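Local coordinates for protein pyrroline carboxylate reductase (Plasmodium falciparum, PDB 2RCY) that binds NADP and probably catalyses the NAD(P)H-dependent reduction of pyrroline-5-carboxylate to proline, at residues 171-174 against 175-179. Sequence-based numbering, arbitrary orientation.
Sequences AYVY and LFIES
Val173 and Ile177 touch one turn apart on helix 169-186, and the Val173 carbonyl between them is closely wrapped. Ile177 N bonds to Val173 O at 2.8 Å, nearly straight at the hydrogen (174°), while Ile177 CG1, set beside its own backbone N by a chi1 of -64°, lies against the same oxygen. From there Ile177 CD1 runs back to Val173 CG1 at 3.9 Å, a methyl-to-methyl contact between side chains that cross obliquely. The neighbouring i to i+4 bonds are more bent at the hydrogen: Phe176 N to Tyr172 O at 2.9 Å, Leu175 N to Ala171 O at 3.0 Å. Glu178 N reaches Tyr174 O at 2.8 Å. Glu178 CB lies alongside that oxygen. Leu175 O is gripped twice, by Ser179 N and, from the opposite face of its plane, by Ser179 OG at 2.6 Å; the buried hydroxyl thus turns back onto its own helix, its chi1 of -48° placing OG there. Two polar ends find partners beyond this turn: Tyr172 OH at Ala164 O, and the Glu178 carboxylate at a second subunit, with OE1 in a salt bridge to its Lys220 and OE2 in one to its Lys243. Phe176 stacks on Phe176 of that subunit, and Ile177 packs on helix 191-211 of its own chain. This is regular alpha-helix geometry with a serine side chain folded back on the i-4 carbonyl, in a buried helix at the subunit interface of the pyrroline-5-carboxylate reductase dimerisation domain.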
loop_
_atom_site.group_PDB
_atom_site.type_symbol
_atom_site.label_atom_id
_atom_site.label_comp_id
_atom_site.label_asym_id
_atom_site.label_seq_id
_atom_site.Cartn_x
_atom_site.Cartn_y
_atom_site.Cartn_z
ATOM N N ALA A 171 -10.388 -13.509 -21.969
ATOM C CA ALA A 171 -9.386 -12.464 -21.749
ATOM C C ALA A 171 -8.578 -12.672 -20.469
ATOM O O ALA A 171 -7.370 -12.442 -20.461
ATOM C CB ALA A 171 -10.036 -11.092 -21.746
ATOM N N TYR A 172 -9.242 -13.104 -19.397
ATOM C CA TYR A 172 -8.560 -13.379 -18.130
ATOM C C TYR A 172 -7.665 -14.609 -18.264
ATOM O O TYR A 172 -6.556 -14.640 -17.728
ATOM C CB TYR A 172 -9.547 -13.596 -16.970
ATOM C CG TYR A 172 -10.770 -12.698 -16.936
ATOM C CD1 TYR A 172 -12.020 -13.227 -16.633
ATOM C CD2 TYR A 172 -10.679 -11.326 -17.186
ATOM C CE1 TYR A 172 -13.148 -12.425 -16.588
ATOM C CE2 TYR A 172 -11.809 -10.512 -17.148
ATOM C CZ TYR A 172 -13.040 -11.073 -16.848
ATOM O OH TYR A 172 -14.168 -10.285 -16.803
ATOM N N VAL A 173 -8.164 -15.615 -18.982
ATOM C CA VAL A 173 -7.419 -16.847 -19.237
ATOM C C VAL A 173 -6.235 -16.575 -20.166
ATOM O O VAL A 173 -5.128 -17.040 -19.905
ATOM C CB VAL A 173 -8.325 -17.973 -19.811
ATOM C CG1 VAL A 173 -7.582 -19.306 -19.840
ATOM C CG2 VAL A 173 -9.600 -18.108 -18.990
ATOM N N TYR A 174 -6.469 -15.806 -21.231
ATOM C CA TYR A 174 -5.398 -15.385 -22.142
ATOM C C TYR A 174 -4.275 -14.662 -21.406
ATOM O O TYR A 174 -3.099 -14.916 -21.669
ATOM C CB TYR A 174 -5.929 -14.485 -23.266
ATOM C CG TYR A 174 -6.778 -15.177 -24.314
ATOM C CD1 TYR A 174 -6.463 -16.459 -24.778
ATOM C CD2 TYR A 174 -7.884 -14.533 -24.868
ATOM C CE1 TYR A 174 -7.244 -17.084 -25.749
ATOM C CE2 TYR A 174 -8.667 -15.146 -25.837
ATOM C CZ TYR A 174 -8.344 -16.419 -26.273
ATOM O OH TYR A 174 -9.126 -17.014 -27.234
ATOM N N LEU A 175 -4.644 -13.764 -20.491
ATOM C CA LEU A 175 -3.669 -13.005 -19.708
ATOM C C LEU A 175 -2.959 -13.888 -18.684
ATOM O O LEU A 175 -1.766 -13.715 -18.436
ATOM C CB LEU A 175 -4.331 -11.798 -19.026
ATOM C CG LEU A 175 -3.425 -10.784 -18.311
ATOM C CD1 LEU A 175 -2.451 -10.107 -19.271
ATOM C CD2 LEU A 175 -4.255 -9.744 -17.586
ATOM N N PHE A 176 -3.700 -14.824 -18.094
ATOM C CA PHE A 176 -3.142 -15.842 -17.204
ATOM C C PHE A 176 -2.065 -16.643 -17.942
ATOM O O PHE A 176 -0.933 -16.755 -17.468
ATOM C CB PHE A 176 -4.266 -16.756 -16.702
ATOM C CG PHE A 176 -3.857 -17.711 -15.611
ATOM C CD1 PHE A 176 -3.430 -17.244 -14.373
ATOM C CD2 PHE A 176 -3.948 -19.085 -15.812
ATOM C CE1 PHE A 176 -3.069 -18.130 -13.362
ATOM C CE2 PHE A 176 -3.594 -19.981 -14.804
ATOM C CZ PHE A 176 -3.152 -19.499 -13.577
ATOM N N ILE A 177 -2.427 -17.165 -19.117
ATOM C CA ILE A 177 -1.505 -17.889 -19.999
ATOM C C ILE A 177 -0.315 -17.011 -20.384
ATOM O O ILE A 177 0.829 -17.464 -20.364
ATOM C CB ILE A 177 -2.230 -18.409 -21.279
ATOM C CG1 ILE A 177 -3.311 -19.431 -20.908
ATOM C CG2 ILE A 177 -1.237 -19.023 -22.271
ATOM C CD1 ILE A 177 -4.352 -19.675 -21.993
ATOM N N GLU A 178 -0.604 -15.754 -20.720
ATOM C CA GLU A 178 0.414 -14.761 -21.063
ATOM C C GLU A 178 1.418 -14.549 -19.926
ATOM O O GLU A 178 2.626 -14.508 -20.163
ATOM C CB GLU A 178 -0.259 -13.436 -21.431
ATOM C CG GLU A 178 0.673 -12.330 -21.909
ATOM C CD GLU A 178 -0.037 -10.992 -22.063
ATOM O OE1 GLU A 178 -1.233 -10.982 -22.430
ATOM O OE2 GLU A 178 0.604 -9.946 -21.825
ATOM N N SER A 179 0.908 -14.425 -18.702
ATOM C CA SER A 179 1.737 -14.169 -17.521
ATOM C C SER A 179 2.611 -15.365 -17.149
ATOM O O SER A 179 3.760 -15.197 -16.736
ATOM C CB SER A 179 0.863 -13.776 -16.327
ATOM O OG SER A 179 -0.080 -12.785 -16.684
#